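Local coordinates for VP4 protein (Tellina virus 1, PDB 3P06), which probably works as the serine protease that cuts the birnavirus polyprotein into its final products, and is captured here as an intramolecular acyl-enzyme, at residues A[1-11]-A[84-93]; A[61-72]-A[97-108]. All coordinates share one frame; numbering follows the deposited sequence.

Interaction 1 (A[1-11]-A[84-93])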
loop_
_atom_site.group_PDB
_atom_site.type_symbol
_atom_site.label_atom_id
_atom_site.label_comp_id
_atom_site.label_asym_id
_atom_site.label_seq_id
_atom_site.Cartn_x
_atom_site.Cartn_y
_atom_site.Cartn_z
ATOM N N ASN A 1 -17.184 9.132 8.661
ATOM C CA ASN A 1 -16.793 10.273 7.775
ATOM C C ASN A 1 -15.551 9.934 6.980
ATOM O O ASN A 1 -14.635 9.268 7.487
ATOM C CB ASN A 1 -16.579 11.560 8.527
ATOM C CG ASN A 1 -17.709 12.552 8.376
ATOM O OD1 ASN A 1 -17.484 13.692 7.928
ATOM N ND2 ASN A 1 -18.935 12.166 8.799
ATOM N N GLY A 2 -15.538 10.355 5.718
ATOM C CA GLY A 2 -14.388 10.135 4.839
ATOM C C GLY A 2 -14.591 10.908 3.544
ATOM O O GLY A 2 -15.626 11.583 3.318
ATOM N N VAL A 3 -13.625 10.782 2.659
ATOM C CA VAL A 3 -13.662 11.482 1.400
ATOM C C VAL A 3 -13.474 10.445 0.284
ATOM O O VAL A 3 -12.617 9.540 0.397
ATOM C CB VAL A 3 -12.544 12.553 1.403
ATOM C CG1 VAL A 3 -12.509 13.364 0.076
ATOM C CG2 VAL A 3 -12.827 13.572 2.540
ATOM N N GLU A 4 -14.250 10.561 -0.796
ATOM C CA GLU A 4 -14.051 9.719 -1.947
ATOM C C GLU A 4 -13.226 10.478 -2.986
ATOM O O GLU A 4 -13.611 11.578 -3.384
ATOM C CB GLU A 4 -15.364 9.348 -2.616
ATOM C CG GLU A 4 -15.129 8.317 -3.736
ATOM C CD GLU A 4 -15.768 8.692 -5.080
ATOM O OE1 GLU A 4 -16.550 7.845 -5.585
ATOM O OE2 GLU A 4 -15.490 9.802 -5.661
ATOM N N LEU A 5 -12.155 9.872 -3.492
ATOM C CA LEU A 5 -11.213 10.583 -4.367
ATOM C C LEU A 5 -11.032 9.772 -5.639
ATOM O O LEU A 5 -10.993 8.533 -5.594
ATOM C CB LEU A 5 -9.829 10.739 -3.660
ATOM C CG LEU A 5 -9.827 11.293 -2.233
ATOM C CD1 LEU A 5 -8.456 11.214 -1.651
ATOM C CD2 LEU A 5 -10.332 12.784 -2.249
ATOM N N SER A 6 -10.942 10.453 -6.791
ATOM C CA SER A 6 -10.464 9.830 -8.030
ATOM C C SER A 6 -9.007 9.601 -7.815
ATOM O O SER A 6 -8.320 10.518 -7.463
ATOM C CB SER A 6 -10.515 10.829 -9.200
ATOM O OG SER A 6 -11.844 11.062 -9.495
ATOM N N ALA A 7 -8.496 8.434 -8.073
ATOM C CA ALA A 7 -7.110 8.148 -7.691
ATOM C C ALA A 7 -6.735 6.883 -8.343
ATOM O O ALA A 7 -7.564 5.973 -8.527
ATOM C CB ALA A 7 -7.010 7.928 -6.161
ATOM N N VAL A 8 -5.463 6.797 -8.636
ATOM C CA VAL A 8 -4.910 5.585 -9.191
ATOM C C VAL A 8 -3.673 5.261 -8.338
ATOM O O VAL A 8 -2.952 6.170 -7.939
ATOM C CB VAL A 8 -4.610 5.807 -10.701
ATOM C CG1 VAL A 8 -3.660 4.753 -11.267
ATOM C CG2 VAL A 8 -5.963 5.801 -11.492
ATOM N N GLY A 9 -3.474 3.992 -8.031
ATOM C CA GLY A 9 -2.309 3.578 -7.280
ATOM C C GLY A 9 -2.327 2.086 -7.069
ATOM O O GLY A 9 -2.942 1.352 -7.856
ATOM N N VAL A 10 -1.658 1.614 -6.008
ATOM C CA VAL A 10 -1.580 0.182 -5.787
ATOM C C VAL A 10 -1.909 -0.127 -4.310
ATOM O O VAL A 10 -1.339 0.510 -3.384
ATOM C CB VAL A 10 -0.161 -0.386 -6.206
ATOM C CG1 VAL A 10 -0.013 -1.863 -5.785
ATOM C CG2 VAL A 10 0.048 -0.232 -7.742
ATOM N N LEU A 11 -2.843 -1.064 -4.122
ATOM C CA LEU A 11 -3.334 -1.398 -2.816
ATOM C C LEU A 11 -2.283 -2.221 -2.023
ATOM O O LEU A 11 -1.569 -3.020 -2.583
ATOM C CB LEU A 11 -4.583 -2.272 -2.958
ATOM C CG LEU A 11 -5.823 -1.406 -3.281
ATOM C CD1 LEU A 11 -6.929 -2.341 -3.653
ATOM C CD2 LEU A 11 -6.193 -0.558 -2.089
ATOM N N ALA A 84 -12.116 0.636 -2.490
ATOM C CA ALA A 84 -11.369 0.966 -3.708
ATOM C C ALA A 84 -12.058 0.435 -4.950
ATOM O O ALA A 84 -12.707 -0.650 -4.904
ATOM C CB ALA A 84 -9.897 0.430 -3.622
ATOM N N THR A 85 -11.920 1.180 -6.053
ATOM C CA THR A 85 -12.374 0.717 -7.346
ATOM C C THR A 85 -11.176 0.886 -8.284
ATOM O O THR A 85 -10.125 1.351 -7.837
ATOM C CB THR A 85 -13.619 1.524 -7.911
ATOM O OG1 THR A 85 -13.236 2.893 -8.201
ATOM C CG2 THR A 85 -14.830 1.497 -6.915
ATOM N N ALA A 86 -11.334 0.534 -9.561
ATOM C CA ALA A 86 -10.277 0.822 -10.572
ATOM C C ALA A 86 -9.808 2.301 -10.616
ATOM O O ALA A 86 -8.640 2.596 -10.964
ATOM C CB ALA A 86 -10.716 0.328 -11.947
ATOM N N THR A 87 -10.673 3.235 -10.200
ATOM C CA THR A 87 -10.343 4.652 -10.373
ATOM C C THR A 87 -10.692 5.556 -9.207
ATOM O O THR A 87 -10.584 6.797 -9.311
ATOM C CB THR A 87 -11.054 5.279 -11.664
ATOM O OG1 THR A 87 -12.474 5.212 -11.478
ATOM C CG2 THR A 87 -10.686 4.525 -12.903
ATOM N N SER A 88 -11.105 4.979 -8.090
ATOM C CA SER A 88 -11.400 5.813 -6.931
ATOM C C SER A 88 -11.141 5.105 -5.630
ATOM O O SER A 88 -11.123 3.840 -5.579
ATOM C CB SER A 88 -12.877 6.278 -7.003
ATOM O OG SER A 88 -13.652 5.134 -6.776
ATOM N N ILE A 89 -10.963 5.890 -4.568
ATOM C CA ILE A 89 -10.883 5.295 -3.266
ATOM C C ILE A 89 -11.703 6.069 -2.276
ATOM O O ILE A 89 -11.983 7.229 -2.483
ATOM C CB ILE A 89 -9.404 5.281 -2.716
ATOM C CG1 ILE A 89 -8.799 6.717 -2.746
ATOM C CG2 ILE A 89 -8.605 4.329 -3.546
ATOM C CD1 ILE A 89 -7.300 6.793 -2.412
ATOM N N LEU A 90 -12.010 5.452 -1.161
ATOM C CA LEU A 90 -12.640 6.149 -0.105
ATOM C C LEU A 90 -11.647 6.122 1.092
ATOM O O LEU A 90 -11.283 5.051 1.601
ATOM C CB LEU A 90 -13.942 5.464 0.225
ATOM C CG LEU A 90 -14.812 6.026 1.367
ATOM C CD1 LEU A 90 -15.039 7.486 1.202
ATOM C CD2 LEU A 90 -16.196 5.393 1.294
ATOM N N VAL A 91 -11.253 7.309 1.521
ATOM C CA VAL A 91 -10.240 7.516 2.547
ATOM C C VAL A 91 -11.031 7.922 3.810
ATOM O O VAL A 91 -11.767 8.915 3.811
ATOM C CB VAL A 91 -9.254 8.645 2.106
ATOM C CG1 VAL A 91 -8.166 8.962 3.197
ATOM C CG2 VAL A 91 -8.516 8.237 0.779
ATOM N N PRO A 92 -10.870 7.156 4.879
ATOM C CA PRO A 92 -11.651 7.461 6.106
ATOM C C PRO A 92 -10.990 8.653 6.812
ATOM O O PRO A 92 -9.781 8.902 6.623
ATOM C CB PRO A 92 -11.524 6.183 6.943
ATOM C CG PRO A 92 -10.054 5.643 6.498
ATOM C CD PRO A 92 -10.009 5.946 4.990
ATOM N N ASP A 93 -11.784 9.390 7.582
ATOM C CA ASP A 93 -11.264 10.506 8.354
ATOM C C ASP A 93 -10.513 9.946 9.593
ATOM O O ASP A 93 -9.593 10.555 10.070
ATOM C CB ASP A 93 -12.410 11.368 8.821
ATOM C CG ASP A 93 -12.852 12.375 7.768
ATOM O OD1 ASP A 93 -12.222 12.492 6.674
ATOM O OD2 ASP A 93 -13.859 13.070 8.070
HETATM O O HOH W 1 -14.901 14.347 5.195
HETATM O O HOH W 2 -7.992 3.439 -7.416
#
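The carbonyl oxygen of Val-3 is held by Val-91, whose N donates to Val-3 O at 2.8 Å, while the CA-H of Leu-90 adds a weaker contact to the same oxygen. Leu-90 also reaches it from the side chain: with CG anti to the backbone N (chi1 179°), its methyl CD1 lies 3.3 Å from Val-3 O. Val-3 and Val-91 bond in both directions, and Leu-5 and Ile-89 repeat the pattern, as hydrogen-bonded pairs of an antiparallel sheet do. Asp-93 N extends the pairing at one end by donating to Asn-1 O, and Ala-7 N does so at the other by donating to Thr-87 O at 2.9 Å.

Within this chain, strand 2-6 is an outermost strand of a four-stranded antiparallel sheet. One face carries Val-3, Leu-5, Ile-89 and Val-91; the beta-branched Val-3, Ile-89 and Val-91 favour extended chain, and Leu-5 adds apolar bulk. Leu-5 CD1 crosses to Val-91 CG2 at 3.8 Å. Ile-89 sends CG1 between its backbone N and carbonyl carbon (chi1 54°), and CD1 meets the small methyl of Ala-7, Ala-7 CB, at 3.9 Å; strands 21-31 and 75-81 pack against Ile-89 as well.

Glu-4, Ser-6, Ser-88 and Leu-90 occupy the other face. There Ser-88 OG hydrogen-bonds Thr-85 OG1 at 2.7 Å, and Thr-85 OG1 accepts from Thr-87 N in an ST turn that shapes the bend before strand 88-92. Beyond the regular pairing, a water donates to Ala-7 O and to Thr-85 O, the latter at 3.0 Å.

Cohesion between these strands therefore comes chiefly from main-chain bonds, with apolar contacts on one face, and hydroxyls of Thr-85 and Ser-88 that probably help to hold the turn.

Interaction 2 (A[61-72]-A[97-108])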
loop_
_atom_site.group_PDB
_atom_site.type_symbol
_atom_site.label_atom_id
_atom_site.label_comp_id
_atom_site.label_asym_id
_atom_site.label_seq_id
_atom_site.Cartn_x
_atom_site.Cartn_y
_atom_site.Cartn_z
HETATM N N MSE A 61 7.674 5.630 12.658
HETATM C CA MSE A 61 7.808 4.186 12.718
HETATM C C MSE A 61 8.116 3.528 11.404
HETATM O O MSE A 61 8.054 2.308 11.265
HETATM C CB MSE A 61 6.563 3.568 13.344
HETATM C CG MSE A 61 6.580 3.812 14.853
HETATM SE SE MSE A 61 4.926 3.182 15.681
HETATM C CE MSE A 61 5.384 1.256 15.865
ATOM N N VAL A 62 8.377 4.321 10.387
ATOM C CA VAL A 62 8.799 3.773 9.111
ATOM C C VAL A 62 10.276 3.955 9.023
ATOM O O VAL A 62 10.752 4.965 9.497
ATOM C CB VAL A 62 8.112 4.588 7.961
ATOM C CG1 VAL A 62 8.679 4.154 6.629
ATOM C CG2 VAL A 62 6.551 4.400 8.067
ATOM N N ASN A 63 11.020 3.032 8.432
ATOM C CA ASN A 63 12.474 3.242 8.254
ATOM C C ASN A 63 12.648 4.234 7.101
ATOM O O ASN A 63 12.543 3.837 5.914
ATOM C CB ASN A 63 13.168 1.925 7.876
ATOM C CG ASN A 63 14.712 2.048 7.817
ATOM O OD1 ASN A 63 15.296 3.122 7.595
ATOM N ND2 ASN A 63 15.364 0.934 8.009
ATOM N N ILE A 64 12.917 5.501 7.435
ATOM C CA ILE A 64 12.997 6.535 6.419
ATOM C C ILE A 64 14.225 6.397 5.503
ATOM O O ILE A 64 14.127 6.690 4.312
ATOM C CB ILE A 64 12.933 7.985 7.006
ATOM C CG1 ILE A 64 11.766 8.114 7.996
ATOM C CG2 ILE A 64 12.727 8.997 5.843
ATOM C CD1 ILE A 64 10.371 8.048 7.303
ATOM N N ASP A 65 15.352 5.950 6.071
ATOM C CA ASP A 65 16.570 5.668 5.302
ATOM C C ASP A 65 16.331 4.659 4.176
ATOM O O ASP A 65 16.864 4.825 3.087
ATOM C CB ASP A 65 17.702 5.126 6.216
ATOM C CG ASP A 65 18.234 6.185 7.208
ATOM O OD1 ASP A 65 17.918 7.384 7.044
ATOM O OD2 ASP A 65 18.972 5.827 8.165
ATOM N N GLU A 66 15.581 3.578 4.453
ATOM C CA GLU A 66 15.214 2.629 3.411
ATOM C C GLU A 66 14.195 3.251 2.423
ATOM O O GLU A 66 14.270 2.985 1.248
ATOM C CB GLU A 66 14.623 1.343 4.025
ATOM C CG GLU A 66 14.480 0.174 3.040
ATOM C CD GLU A 66 13.721 -1.067 3.658
ATOM O OE1 GLU A 66 13.925 -1.379 4.855
ATOM O OE2 GLU A 66 12.934 -1.705 2.925
ATOM N N ALA A 67 13.224 4.021 2.911
ATOM C CA ALA A 67 12.297 4.738 2.028
ATOM C C ALA A 67 13.075 5.677 1.048
ATOM O O ALA A 67 12.714 5.774 -0.140
ATOM C CB ALA A 67 11.233 5.548 2.854
ATOM N N GLU A 68 14.128 6.362 1.540
ATOM C CA GLU A 68 14.901 7.323 0.700
ATOM C C GLU A 68 15.730 6.624 -0.401
ATOM O O GLU A 68 16.184 7.274 -1.339
ATOM C CB GLU A 68 15.824 8.210 1.538
ATOM C CG GLU A 68 15.094 9.268 2.290
ATOM C CD GLU A 68 15.957 9.865 3.389
ATOM O OE1 GLU A 68 17.005 9.287 3.751
ATOM O OE2 GLU A 68 15.545 10.891 3.950
ATOM N N LYS A 69 15.907 5.306 -0.295
ATOM C CA LYS A 69 16.673 4.578 -1.317
ATOM C C LYS A 69 15.788 3.996 -2.414
ATOM O O LYS A 69 16.292 3.366 -3.326
ATOM C CB LYS A 69 17.502 3.502 -0.669
ATOM C CG LYS A 69 18.713 4.086 0.093
ATOM C CD LYS A 69 19.607 2.992 0.654
ATOM C CE LYS A 69 19.239 2.669 2.105
ATOM N NZ LYS A 69 20.451 2.300 2.921
ATOM N N LEU A 70 14.460 4.205 -2.316
ATOM C CA LEU A 70 13.528 3.674 -3.306
ATOM C C LEU A 70 13.663 4.372 -4.674
ATOM O O LEU A 70 13.889 5.577 -4.731
ATOM C CB LEU A 70 12.057 3.744 -2.804
ATOM C CG LEU A 70 11.757 2.891 -1.586
ATOM C CD1 LEU A 70 10.380 3.261 -0.907
ATOM C CD2 LEU A 70 11.832 1.430 -1.997
ATOM N N PRO A 71 13.501 3.602 -5.765
ATOM C CA PRO A 71 13.577 4.137 -7.154
ATOM C C PRO A 71 12.224 4.751 -7.556
ATOM O O PRO A 71 11.622 4.337 -8.524
ATOM C CB PRO A 71 13.917 2.889 -8.010
ATOM C CG PRO A 71 13.419 1.726 -7.169
ATOM C CD PRO A 71 13.236 2.148 -5.719
ATOM N N ILE A 72 11.703 5.649 -6.741
ATOM C CA ILE A 72 10.432 6.305 -7.018
ATOM C C ILE A 72 10.827 7.721 -7.488
ATOM O O ILE A 72 11.585 8.438 -6.783
ATOM C CB ILE A 72 9.556 6.348 -5.730
ATOM C CG1 ILE A 72 9.065 4.927 -5.375
ATOM C CG2 ILE A 72 8.418 7.384 -5.862
ATOM C CD1 ILE A 72 8.409 4.834 -4.046
ATOM N N GLN A 97 -1.934 5.257 12.411
ATOM C CA GLN A 97 -0.513 5.561 12.161
ATOM C C GLN A 97 0.053 4.453 11.294
ATOM O O GLN A 97 -0.253 3.250 11.506
ATOM C CB GLN A 97 0.230 5.694 13.491
ATOM C CG GLN A 97 1.722 5.977 13.287
ATOM C CD GLN A 97 2.532 6.089 14.597
ATOM O OE1 GLN A 97 1.994 6.017 15.676
ATOM N NE2 GLN A 97 3.818 6.294 14.464
ATOM N N LEU A 98 0.796 4.836 10.257
ATOM C CA LEU A 98 1.397 3.870 9.391
ATOM C C LEU A 98 2.797 3.522 9.877
ATOM O O LEU A 98 3.589 4.412 10.150
ATOM C CB LEU A 98 1.546 4.468 7.987
ATOM C CG LEU A 98 2.222 3.551 6.978
ATOM C CD1 LEU A 98 1.270 2.313 6.568
ATOM C CD2 LEU A 98 2.545 4.376 5.777
ATOM N N ALA A 99 3.103 2.242 9.967
ATOM C CA ALA A 99 4.378 1.761 10.522
ATOM C C ALA A 99 5.014 0.756 9.604
ATOM O O ALA A 99 4.313 0.059 8.889
ATOM C CB ALA A 99 4.155 1.126 11.936
ATOM N N PHE A 100 6.360 0.706 9.626
ATOM C CA PHE A 100 7.191 -0.305 8.949
ATOM C C PHE A 100 7.261 -0.072 7.442
ATOM O O PHE A 100 6.904 1.003 6.979
ATOM C CB PHE A 100 6.741 -1.706 9.341
ATOM C CG PHE A 100 6.335 -1.836 10.826
ATOM C CD1 PHE A 100 6.853 -0.972 11.805
ATOM C CD2 PHE A 100 5.440 -2.803 11.223
ATOM C CE1 PHE A 100 6.456 -1.081 13.192
ATOM C CE2 PHE A 100 5.049 -2.945 12.570
ATOM C CZ PHE A 100 5.549 -2.075 13.565
ATOM N N ASN A 101 7.727 -1.040 6.671
ATOM C CA ASN A 101 8.177 -0.724 5.336
ATOM C C ASN A 101 7.568 -1.645 4.280
ATOM O O ASN A 101 7.970 -1.623 3.110
ATOM C CB ASN A 101 9.728 -0.735 5.286
ATOM C CG ASN A 101 10.326 0.549 5.847
ATOM O OD1 ASN A 101 10.320 0.734 7.055
ATOM N ND2 ASN A 101 10.815 1.484 4.960
ATOM N N SER A 102 6.586 -2.442 4.687
ATOM C CA SER A 102 5.921 -3.341 3.758
ATOM C C SER A 102 4.996 -2.668 2.670
ATOM O O SER A 102 4.434 -3.363 1.821
ATOM C CB SER A 102 5.135 -4.344 4.580
ATOM O OG SER A 102 3.968 -3.648 5.100
ATOM N N TRP A 103 4.867 -1.337 2.696
ATOM C CA TRP A 103 4.134 -0.508 1.701
ATOM C C TRP A 103 5.055 -0.209 0.495
ATOM O O TRP A 103 4.604 0.288 -0.538
ATOM C CB TRP A 103 3.702 0.841 2.333
ATOM C CG TRP A 103 4.865 1.559 2.989
ATOM C CD1 TRP A 103 5.254 1.484 4.304
ATOM C CD2 TRP A 103 5.786 2.433 2.346
ATOM N NE1 TRP A 103 6.348 2.263 4.510
ATOM C CE2 TRP A 103 6.716 2.837 3.313
ATOM C CE3 TRP A 103 5.921 2.908 1.011
ATOM C CZ2 TRP A 103 7.799 3.733 3.013
ATOM C CZ3 TRP A 103 6.998 3.797 0.701
ATOM C CH2 TRP A 103 7.946 4.161 1.692
ATOM N N GLU A 104 6.345 -0.518 0.618
ATOM C CA GLU A 104 7.310 -0.070 -0.428
ATOM C C GLU A 104 7.132 -0.734 -1.781
ATOM O O GLU A 104 7.348 -0.079 -2.795
ATOM C CB GLU A 104 8.763 -0.295 0.033
ATOM C CG GLU A 104 9.097 0.509 1.281
ATOM C CD GLU A 104 10.567 0.317 1.729
ATOM O OE1 GLU A 104 11.137 -0.790 1.477
ATOM O OE2 GLU A 104 11.152 1.282 2.338
ATOM N N ALA A 105 6.865 -2.043 -1.823
ATOM C CA ALA A 105 6.620 -2.695 -3.110
ATOM C C ALA A 105 5.406 -2.051 -3.831
ATOM O O ALA A 105 5.499 -1.781 -5.017
ATOM C CB ALA A 105 6.428 -4.208 -2.966
ATOM N N ALA A 106 4.308 -1.765 -3.119
ATOM C CA ALA A 106 3.153 -1.095 -3.720
ATOM C C ALA A 106 3.508 0.340 -4.258
ATOM O O ALA A 106 3.099 0.737 -5.356
ATOM C CB ALA A 106 1.983 -0.990 -2.682
ATOM N N ALA A 107 4.244 1.094 -3.458
ATOM C CA ALA A 107 4.651 2.462 -3.805
ATOM C C ALA A 107 5.567 2.432 -5.042
ATOM O O ALA A 107 5.446 3.299 -5.926
ATOM C CB ALA A 107 5.382 3.097 -2.657
ATOM N N CYS A 108 6.483 1.466 -5.115
ATOM C CA CYS A 108 7.310 1.330 -6.350
ATOM C C CYS A 108 6.455 0.947 -7.561
ATOM O O CYS A 108 6.685 1.428 -8.692
ATOM C CB CYS A 108 8.402 0.268 -6.178
ATOM S SG CYS A 108 9.661 0.814 -4.988
#
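Asn-101 joins the two segments through both ends of its amide. Its OD1 takes Asn-63 N on a lone pair in the carbonyl plane, at 2.8 Å, and its ND2 donates to Asn-63 O at 3.1 Å. The second amide hydrogen goes to Glu-104 OE2, so three bonds fix the rotation of the group, a task for which asparagine, donor and acceptor at once, is well suited. Just before this pair in both segments, Phe-100 N donates to Met-61 O.

Asn-63 is itself the N-cap of helix 64-67, its OD1 accepting from Glu-66 N from above the carbonyl plane. Across the contact, the turn from Asn-101 to Glu-104 carries Ser-102, the predicted nucleophile, whose OG is esterified to the C-terminal Ala-194.

Among the acidic groups, Glu-66 OE2 lies only 2.5 Å from Glu-104 OE1, the carboxylates turned 74° apart; one probably keeps a proton. Glu-104 OE1 also accepts from Val-127 N.

Apolar contacts centre on Trp-103. Val-62 CG1 and Ala-67 CB meet the edge of its ring in plane, while Leu-70 CD1 approaches Trp-103 CH2 obliquely at 3.7 Å. Leu-70 CD2 rests on Cys-108 SG, and Ile-72 CD1 reaches Ala-107 CB at 3.8 Å. At the exposed end, the selenomethionine Met-61, bent at chi3 (83°), brings CE to Phe-100 CE1.

In the fold
The segments alternate along the chain in the order 1-11, 61-72, 84-93, 97-108, so the two contacts interlock. Their centres are 20 Å apart on opposite sides of the chain's centre, yet they meet where Val-10 packs on helix 104-111, with Val-10 CB 3.6 Å from Ala-106 O. Both also reach the seven-stranded mixed sheet, in which strands 9-18 and 98-99 flank strand 192-193, the tail that ends in the acylating residue. Strand 2-6 pairs in the four-stranded sheet, and strand 9-18 follows in the larger one; strand 88-92 likewise leads, after a short loop, to strand 98-99. Interaction 2 includes the turn bearing the predicted nucleophile and, through Asn-101, probably helps to hold it.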